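Local coordinates for uncharacterized protein (Aeromonas hydrophila J-1, PDB 6R1J) that serves as AhlC, a soluble component of the tripartite alpha-pore-forming toxin AHL, here as a triple mutant of its head, at residues A[12-17]-A[39-44]; A[18-23]-A[198-203]; A[34-39]-A[110-115]. The protein carries 3 engineered substitutions. All coordinates share one frame; numbering follows the deposited sequence.

How the interactions relate
All three contacts lie in the part of the helical bundle where helix 5-21 packs against the longer helices. Interactions 1 and 2 both use helix 5-21. Interaction 1 joins it to helix 28-70, and interaction 2 joins it to helix 163-236. Interaction 3 ties helix 28-70 to helix 78-157 and shares E39 with interaction 1. All three are largely buried, but interaction 3 has an exposed charged margin at E39 and R112. Their chemistry differs. Interaction 1 sets valine packing beside a sodium-binding carboxylate, interaction 2 is led by an aromatic pair next to a subunit interface, and interaction 3 buries an amide between apolar and charged neighbours.

Interaction 1 of 3, residues A[12-17]-A[39-44]; sequences NMQQAE and EVVAAL. With NA (sodium ion), chain D.
V41 packs its CG2 methyl against the side chain of E17. The closest pair is E17 CG with V41 CG2, at 3.4 Å, so the fit is tight. E17 CB also touches this methyl, and the two side chains cross obliquely. The other valine branch, CG1, faces Q14, whose CG lies 4.2 Å from V41 CG1. On the buried side, M13 CE meets V40 CG1 at 3.8 Å, with the two side chains at about a right angle. The M13 chain bends at chi3 (80°), which places this terminal methyl.

The carboxylate of E17 turns from packing to metal binding. Its chain bends at chi2 (-90°), which places CD beyond the methylene that touches V41. OE2 binds the sodium ion at 2.4 Å and also accepts a hydrogen bond from Q21 NE2. OE1 accepts a hydrogen bond from a water that lies 3.0 Å from the sodium ion, a long metal distance. The nearby sodium would be expected to stabilise the negative form of E17.

M13 also packs on F207 and F211 of helix 163-236. The two segments have axes 10.1 Å apart, and their directions differ by 136°. Helices 5-21 and 28-70 follow each other in the chain, and this contact packs together the two arms of an alpha-helical hairpin within the bundle.

Interaction 2 of 3, residues A[18-23]-A[198-203]; sequences ATIQSF and QGFLGQ
F23 and F200 form a T-shaped (edge-to-face) pair. The edge of F200 points toward the face of F23. The ring planes stand at 81°, and the ring centroids are 5.4 Å apart. The closest approach of the two side chains is F200 CD1 to F23 CG, at 3.6 Å. F200 CA lies over the same face of F23, toward the rim, and F200 CB makes a CH-pi contact 4.1 Å from the F23 centroid. The far end of the F23 ring reaches the helix backbone, with CZ 3.8 Å from G199 C.

I20 meets the next atom of the F200 rim. Its CG2 is 3.8 Å from F200 CE1, and the two side chains cross at about a right angle. I20 O sits at the edge of the F200 ring, in its plane. The CG1 branch of I20 turns to Q203 and lies 3.9 Å from Q203 CB.

Q203 bends at chi2 (-60°), which places CD, and the side chain runs at a slant across T19. Q203 OE1 is 3.5 Å from T19 CG2. One water donates to Q203 OE1 and also hydrogen-bonds T19 OG1. The stronger partner of T19 OG1 is S22 OG of the second subunit. Within 18-23, S22 OG donates to T19 O, which also accepts from S22 N. This holds the turn that leads from the helix to F23.

F200 also packs on L120 of helix 78-157 and on A30 and Q34 of helix 28-70. F23 lies against T19 of the second subunit. The contact therefore fastens the end of helix 5-21 to helix 163-236, with two further helices beside F200 and a neighbouring subunit beside F23.

Interaction 3 of 3, residues A[34-39]-A[110-115]; sequences QQNVGE and NDRITQ
N36 extends its amide between R112 and I113. Its CG is anti to the backbone N (chi1 -175°), which places CG on the side of 110-115. ND2 comes 3.5 Å from I113 CG1 and 3.7 Å from R112 CB. ND2 also donates a hydrogen bond to A109 O, one residue before the segment. This bond ties the buried amide to the backbone of the partner helix, while the same nitrogen packs on the two side-chain carbons.

The guanidinium of R112 comes back beside the same amide. The R112 chain bends at chi3, which places NE. The two flat groups are inclined by only 26°. R112 NH2 is 3.7 Å from N36 OD1, too long for a hydrogen bond. R112 NH2 and E39 OE1 are 4.3 Å apart, beyond a salt bridge. A water links them, donating to E39 OE1 and accepting from R112 NH2. At this exposed margin the opposite charges thus lie near each other with water bridging them.

On the inner side, V37 CG1 touches I113 CD1 at 3.8 Å. The contact is made by one methyl from each, and the side chains cross at about a right angle.

The two segments run nearly antiparallel, at 159°, with axes 10.1 Å apart. F207 of helix 163-236 packs against both V37 and I113. V37 also touches E17, I20 and Q21 of helix 5-21. Here helix 28-70 packs on helix 78-157, and their inner side faces helix 163-236, with helix 5-21 also packed on V37.

Interaction 1 of 3, residues A[12-17]-A[39-44]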
loop_
_atom_site.group_PDB
_atom_site.type_symbol
_atom_site.label_atom_id
_atom_site.label_comp_id
_atom_site.label_asym_id
_atom_site.label_seq_id
_atom_site.Cartn_x
_atom_site.Cartn_y
_atom_site.Cartn_z
ATOM N N ASN A 12 3.762 20.876 5.101
ATOM C CA ASN A 12 3.759 19.412 4.884
ATOM C C ASN A 12 5.084 18.993 4.236
ATOM O O ASN A 12 5.628 17.965 4.645
ATOM C CB ASN A 12 2.541 18.981 4.071
ATOM C CG ASN A 12 1.246 19.197 4.832
ATOM O OD1 ASN A 12 1.266 19.165 6.051
ATOM N ND2 ASN A 12 0.150 19.431 4.128
ATOM N N MET A 13 5.547 19.739 3.250
ATOM C CA MET A 13 6.845 19.484 2.579
ATOM C C MET A 13 7.983 19.593 3.599
ATOM O O MET A 13 8.842 18.717 3.575
ATOM C CB MET A 13 7.063 20.450 1.431
ATOM C CG MET A 13 6.222 20.101 0.226
ATOM S SD MET A 13 6.258 21.377 -1.052
ATOM C CE MET A 13 7.818 21.014 -1.839
ATOM N N GLN A 14 7.941 20.560 4.518
ATOM C CA GLN A 14 8.982 20.721 5.580
ATOM C C GLN A 14 9.012 19.483 6.488
ATOM O O GLN A 14 10.116 18.959 6.788
ATOM C CB GLN A 14 8.797 22.051 6.331
ATOM C CG GLN A 14 9.148 23.267 5.480
ATOM C CD GLN A 14 8.559 24.562 5.994
ATOM O OE1 GLN A 14 7.588 24.546 6.723
ATOM N NE2 GLN A 14 9.093 25.690 5.547
ATOM N N GLN A 15 7.856 18.962 6.875
ATOM C CA GLN A 15 7.792 17.726 7.684
ATOM C C GLN A 15 8.314 16.543 6.867
ATOM O O GLN A 15 9.084 15.746 7.411
ATOM C CB GLN A 15 6.359 17.408 8.088
ATOM C CG GLN A 15 6.175 16.005 8.654
ATOM C CD GLN A 15 6.865 15.783 9.987
ATOM O OE1 GLN A 15 6.197 15.773 11.031
ATOM N NE2 GLN A 15 8.191 15.608 9.975
ATOM N N ALA A 16 7.885 16.380 5.622
ATOM C CA ALA A 16 8.298 15.185 4.852
ATOM C C ALA A 16 9.833 15.209 4.727
ATOM O O ALA A 16 10.459 14.139 4.889
ATOM C CB ALA A 16 7.629 15.122 3.510
ATOM N N GLU A 17 10.383 16.393 4.478
ATOM C CA GLU A 17 11.833 16.617 4.282
ATOM C C GLU A 17 12.592 16.158 5.531
ATOM O O GLU A 17 13.597 15.473 5.350
ATOM C CB GLU A 17 12.114 18.072 3.917
ATOM C CG GLU A 17 13.551 18.328 3.448
ATOM C CD GLU A 17 14.553 18.694 4.524
ATOM O OE1 GLU A 17 14.107 18.951 5.675
ATOM O OE2 GLU A 17 15.794 18.701 4.216
ATOM N N GLU A 39 17.494 21.188 -0.622
ATOM C CA GLU A 39 17.620 22.442 -1.411
ATOM C C GLU A 39 16.233 23.072 -1.607
ATOM O O GLU A 39 16.146 24.287 -1.674
ATOM C CB GLU A 39 18.221 22.186 -2.793
ATOM C CG GLU A 39 19.674 21.738 -2.788
ATOM C CD GLU A 39 20.119 21.056 -4.082
ATOM O OE1 GLU A 39 19.268 20.831 -4.997
ATOM O OE2 GLU A 39 21.325 20.728 -4.189
ATOM N N VAL A 40 15.186 22.272 -1.787
ATOM C CA VAL A 40 13.803 22.811 -1.960
ATOM C C VAL A 40 13.402 23.531 -0.675
ATOM O O VAL A 40 12.896 24.639 -0.774
ATOM C CB VAL A 40 12.796 21.707 -2.326
ATOM C CG1 VAL A 40 11.368 22.180 -2.237
ATOM C CG2 VAL A 40 13.054 21.221 -3.728
ATOM N N VAL A 41 13.634 22.916 0.474
ATOM C CA VAL A 41 13.227 23.473 1.790
ATOM C C VAL A 41 14.083 24.708 2.106
ATOM O O VAL A 41 13.490 25.724 2.544
ATOM C CB VAL A 41 13.283 22.402 2.886
ATOM C CG1 VAL A 41 13.205 23.011 4.275
ATOM C CG2 VAL A 41 12.185 21.370 2.651
ATOM N N ALA A 42 15.391 24.657 1.824
ATOM C CA ALA A 42 16.348 25.754 2.118
ATOM C C ALA A 42 16.148 26.957 1.186
ATOM O O ALA A 42 16.097 28.062 1.682
ATOM C CB ALA A 42 17.775 25.267 1.994
ATOM N N ALA A 43 16.096 26.749 -0.126
ATOM C CA ALA A 43 16.164 27.825 -1.133
ATOM C C ALA A 43 14.808 28.086 -1.823
ATOM O O ALA A 43 14.414 29.250 -1.887
ATOM C CB ALA A 43 17.243 27.468 -2.125
ATOM N N LEU A 44 14.058 27.062 -2.250
ATOM C CA LEU A 44 12.880 27.312 -3.122
ATOM C C LEU A 44 11.645 27.694 -2.276
ATOM O O LEU A 44 10.969 28.663 -2.686
ATOM C CB LEU A 44 12.636 26.103 -4.030
ATOM C CG LEU A 44 11.352 26.137 -4.871
ATOM C CD1 LEU A 44 11.383 27.241 -5.907
ATOM C CD2 LEU A 44 11.112 24.784 -5.544
HETATM NA NA NA D . 17.445 19.812 5.582
HETATM O O HOH W 1 11.618 26.195 4.011
HETATM O O HOH W 2 15.753 19.010 7.865
HETATM O O HOH W 3 17.509 22.194 3.831
#

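Interaction 2 of 3, residues A[18-23]-A[198-203]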
loop_
_atom_site.group_PDB
_atom_site.type_symbol
_atom_site.label_atom_id
_atom_site.label_comp_id
_atom_site.label_asym_id
_atom_site.label_seq_id
_atom_site.Cartn_x
_atom_site.Cartn_y
_atom_site.Cartn_z
ATOM N N ALA A 18 12.154 16.506 6.739
ATOM C CA ALA A 18 12.847 16.093 7.978
ATOM C C ALA A 18 12.843 14.560 8.061
ATOM O O ALA A 18 13.849 13.940 8.408
ATOM C CB ALA A 18 12.150 16.676 9.175
ATOM N N THR A 19 11.708 13.942 7.746
ATOM C CA THR A 19 11.594 12.477 7.771
ATOM C C THR A 19 12.496 11.871 6.676
ATOM O O THR A 19 13.164 10.848 6.968
ATOM C CB THR A 19 10.127 12.061 7.694
ATOM O OG1 THR A 19 9.505 12.663 8.826
ATOM C CG2 THR A 19 9.964 10.566 7.786
ATOM N N ILE A 20 12.517 12.468 5.493
ATOM C CA ILE A 20 13.362 11.979 4.373
ATOM C C ILE A 20 14.836 12.031 4.786
ATOM O O ILE A 20 15.561 11.076 4.464
ATOM C CB ILE A 20 13.070 12.764 3.096
ATOM C CG1 ILE A 20 11.699 12.374 2.528
ATOM C CG2 ILE A 20 14.181 12.537 2.090
ATOM C CD1 ILE A 20 11.220 13.235 1.403
ATOM N N GLN A 21 15.253 13.037 5.554
ATOM C CA GLN A 21 16.689 13.144 5.933
ATOM C C GLN A 21 17.063 12.085 6.981
ATOM O O GLN A 21 18.250 11.823 7.089
ATOM C CB GLN A 21 17.052 14.534 6.447
ATOM C CG GLN A 21 16.804 15.635 5.432
ATOM C CD GLN A 21 17.542 15.506 4.123
ATOM O OE1 GLN A 21 18.417 14.653 3.949
ATOM N NE2 GLN A 21 17.155 16.333 3.159
ATOM N N SER A 22 16.110 11.474 7.696
ATOM C CA SER A 22 16.373 10.553 8.809
ATOM C C SER A 22 16.852 9.196 8.284
ATOM O O SER A 22 17.315 8.431 9.098
ATOM C CB SER A 22 15.170 10.418 9.730
ATOM O OG SER A 22 14.191 9.583 9.156
ATOM N N PHE A 23 16.691 8.914 6.995
ATOM C CA PHE A 23 17.013 7.610 6.393
ATOM C C PHE A 23 18.505 7.546 6.054
ATOM O O PHE A 23 19.041 8.490 5.485
ATOM C CB PHE A 23 16.150 7.357 5.157
ATOM C CG PHE A 23 14.720 6.935 5.456
ATOM C CD1 PHE A 23 13.729 7.881 5.690
ATOM C CD2 PHE A 23 14.371 5.593 5.514
ATOM C CE1 PHE A 23 12.418 7.485 5.935
ATOM C CE2 PHE A 23 13.069 5.198 5.805
ATOM C CZ PHE A 23 12.088 6.145 5.994
ATOM N N GLN A 198 10.916 0.865 1.018
ATOM C CA GLN A 198 9.456 1.139 0.846
ATOM C C GLN A 198 9.078 2.329 1.753
ATOM O O GLN A 198 8.341 3.249 1.321
ATOM C CB GLN A 198 8.644 -0.106 1.195
ATOM C CG GLN A 198 8.778 -1.226 0.164
ATOM C CD GLN A 198 8.213 -2.537 0.672
ATOM O OE1 GLN A 198 8.192 -2.790 1.881
ATOM N NE2 GLN A 198 7.766 -3.406 -0.241
ATOM N N GLY A 199 9.547 2.326 2.991
ATOM C CA GLY A 199 9.287 3.440 3.921
ATOM C C GLY A 199 9.791 4.740 3.327
ATOM O O GLY A 199 9.065 5.770 3.333
ATOM N N PHE A 200 11.005 4.746 2.802
ATOM C CA PHE A 200 11.596 5.966 2.201
ATOM C C PHE A 200 10.767 6.440 1.006
ATOM O O PHE A 200 10.470 7.628 0.858
ATOM C CB PHE A 200 13.043 5.675 1.781
ATOM C CG PHE A 200 13.700 6.865 1.172
ATOM C CD1 PHE A 200 14.324 7.815 1.971
ATOM C CD2 PHE A 200 13.770 7.006 -0.207
ATOM C CE1 PHE A 200 14.962 8.908 1.388
ATOM C CE2 PHE A 200 14.414 8.098 -0.777
ATOM C CZ PHE A 200 15.012 9.046 0.019
ATOM N N LEU A 201 10.439 5.532 0.095
ATOM C CA LEU A 201 9.613 5.889 -1.082
ATOM C C LEU A 201 8.222 6.422 -0.658
ATOM O O LEU A 201 7.740 7.316 -1.317
ATOM C CB LEU A 201 9.474 4.658 -1.979
ATOM C CG LEU A 201 10.636 4.455 -2.949
ATOM C CD1 LEU A 201 10.599 3.068 -3.564
ATOM C CD2 LEU A 201 10.595 5.530 -4.028
ATOM N N GLY A 202 7.621 5.880 0.385
ATOM C CA GLY A 202 6.361 6.421 0.960
ATOM C C GLY A 202 6.533 7.890 1.341
ATOM O O GLY A 202 5.681 8.713 0.988
ATOM N N GLN A 203 7.668 8.257 1.923
ATOM C CA GLN A 203 7.908 9.653 2.335
ATOM C C GLN A 203 8.211 10.501 1.118
ATOM O O GLN A 203 7.701 11.628 1.061
ATOM C CB GLN A 203 9.016 9.730 3.378
ATOM C CG GLN A 203 8.611 9.092 4.674
ATOM C CD GLN A 203 7.397 9.798 5.221
ATOM O OE1 GLN A 203 7.431 11.003 5.462
ATOM N NE2 GLN A 203 6.333 9.037 5.398
HETATM O O HOH W 4 6.920 13.009 7.120
#

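Interaction 3 of 3, residues A[34-39]-A[110-115]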
loop_
_atom_site.group_PDB
_atom_site.type_symbol
_atom_site.label_atom_id
_atom_site.label_comp_id
_atom_site.label_asym_id
_atom_site.label_seq_id
_atom_site.Cartn_x
_atom_site.Cartn_y
_atom_site.Cartn_z
ATOM N N GLN A 34 17.289 13.191 -1.230
ATOM C CA GLN A 34 17.637 13.823 0.078
ATOM C C GLN A 34 18.276 15.185 -0.198
ATOM O O GLN A 34 17.922 16.195 0.483
ATOM C CB GLN A 34 18.587 12.954 0.910
ATOM C CG GLN A 34 17.918 11.722 1.532
ATOM C CD GLN A 34 18.832 10.928 2.435
ATOM O OE1 GLN A 34 20.001 10.761 2.118
ATOM N NE2 GLN A 34 18.330 10.437 3.568
ATOM N N GLN A 35 19.175 15.247 -1.170
ATOM C CA GLN A 35 19.877 16.521 -1.475
ATOM C C GLN A 35 18.872 17.500 -2.100
ATOM O O GLN A 35 18.912 18.664 -1.769
ATOM C CB GLN A 35 21.064 16.256 -2.393
ATOM C CG GLN A 35 22.174 15.510 -1.662
ATOM C CD GLN A 35 22.817 16.411 -0.637
ATOM O OE1 GLN A 35 23.190 17.549 -0.946
ATOM N NE2 GLN A 35 22.910 15.904 0.580
ATOM N N ASN A 36 18.100 17.039 -3.074
ATOM C CA ASN A 36 17.065 17.832 -3.781
ATOM C C ASN A 36 16.090 18.430 -2.755
ATOM O O ASN A 36 15.923 19.643 -2.760
ATOM C CB ASN A 36 16.357 16.940 -4.800
ATOM C CG ASN A 36 15.359 17.656 -5.672
ATOM O OD1 ASN A 36 15.048 18.820 -5.430
ATOM N ND2 ASN A 36 14.929 16.986 -6.734
ATOM N N VAL A 37 15.469 17.613 -1.904
ATOM C CA VAL A 37 14.442 18.131 -0.955
ATOM C C VAL A 37 15.103 19.091 0.032
ATOM O O VAL A 37 14.443 20.050 0.458
ATOM C CB VAL A 37 13.651 17.033 -0.235
ATOM C CG1 VAL A 37 12.889 16.212 -1.254
ATOM C CG2 VAL A 37 14.453 16.171 0.702
ATOM N N GLY A 38 16.330 18.817 0.451
ATOM C CA GLY A 38 17.058 19.764 1.307
ATOM C C GLY A 38 17.137 21.137 0.663
ATOM O O GLY A 38 16.876 22.134 1.378
ATOM N N GLU A 39 17.494 21.188 -0.622
ATOM C CA GLU A 39 17.620 22.442 -1.411
ATOM C C GLU A 39 16.233 23.072 -1.607
ATOM O O GLU A 39 16.146 24.287 -1.674
ATOM C CB GLU A 39 18.221 22.186 -2.793
ATOM C CG GLU A 39 19.674 21.738 -2.788
ATOM C CD GLU A 39 20.119 21.056 -4.082
ATOM O OE1 GLU A 39 19.268 20.831 -4.997
ATOM O OE2 GLU A 39 21.325 20.728 -4.189
ATOM N N ASN A 110 10.773 18.922 -8.802
ATOM C CA ASN A 110 9.772 17.841 -8.592
ATOM C C ASN A 110 10.010 16.735 -9.634
ATOM O O ASN A 110 9.922 15.556 -9.293
ATOM C CB ASN A 110 8.340 18.363 -8.668
ATOM C CG ASN A 110 7.338 17.377 -8.114
ATOM O OD1 ASN A 110 7.554 16.767 -7.063
ATOM N ND2 ASN A 110 6.238 17.233 -8.818
ATOM N N ASP A 111 10.265 17.098 -10.877
ATOM C CA ASP A 111 10.503 16.099 -11.961
ATOM C C ASP A 111 11.719 15.212 -11.634
ATOM O O ASP A 111 11.671 14.024 -11.978
ATOM C CB ASP A 111 10.658 16.793 -13.315
ATOM C CG ASP A 111 9.355 17.383 -13.838
ATOM O OD1 ASP A 111 8.289 17.127 -13.227
ATOM O OD2 ASP A 111 9.425 18.113 -14.799
ATOM N N ARG A 112 12.756 15.761 -10.997
ATOM C CA ARG A 112 13.973 15.000 -10.593
ATOM C C ARG A 112 13.565 14.045 -9.476
ATOM O O ARG A 112 14.037 12.889 -9.464
ATOM C CB ARG A 112 15.152 15.913 -10.222
ATOM C CG ARG A 112 15.799 16.615 -11.409
ATOM C CD ARG A 112 17.166 17.190 -11.064
ATOM N NE ARG A 112 17.194 17.889 -9.768
ATOM C CZ ARG A 112 16.889 19.187 -9.614
ATOM N NH1 ARG A 112 16.520 19.913 -10.651
ATOM N NH2 ARG A 112 16.948 19.764 -8.427
ATOM N N ILE A 113 12.689 14.469 -8.572
ATOM C CA ILE A 113 12.181 13.551 -7.527
ATOM C C ILE A 113 11.487 12.377 -8.211
ATOM O O ILE A 113 11.795 11.235 -7.849
ATOM C CB ILE A 113 11.232 14.231 -6.499
ATOM C CG1 ILE A 113 11.932 15.402 -5.816
ATOM C CG2 ILE A 113 10.788 13.155 -5.541
ATOM C CD1 ILE A 113 11.154 16.042 -4.679
ATOM N N THR A 114 10.591 12.633 -9.140
ATOM C CA THR A 114 9.838 11.544 -9.834
ATOM C C THR A 114 10.809 10.560 -10.527
ATOM O O THR A 114 10.638 9.344 -10.407
ATOM C CB THR A 114 8.967 12.124 -10.940
ATOM O OG1 THR A 114 8.146 13.127 -10.364
ATOM C CG2 THR A 114 8.139 11.087 -11.664
ATOM N N GLN A 115 11.819 11.063 -11.228
ATOM C CA GLN A 115 12.825 10.178 -11.910
ATOM C C GLN A 115 13.593 9.350 -10.876
ATOM O O GLN A 115 13.718 8.096 -11.045
ATOM C CB GLN A 115 13.678 11.011 -12.887
ATOM C CG GLN A 115 12.852 11.586 -14.036
ATOM C CD GLN A 115 12.253 10.510 -14.911
ATOM O OE1 GLN A 115 12.882 9.493 -15.177
ATOM N NE2 GLN A 115 11.028 10.713 -15.379
HETATM O O HOH W 5 19.077 18.746 -6.418
#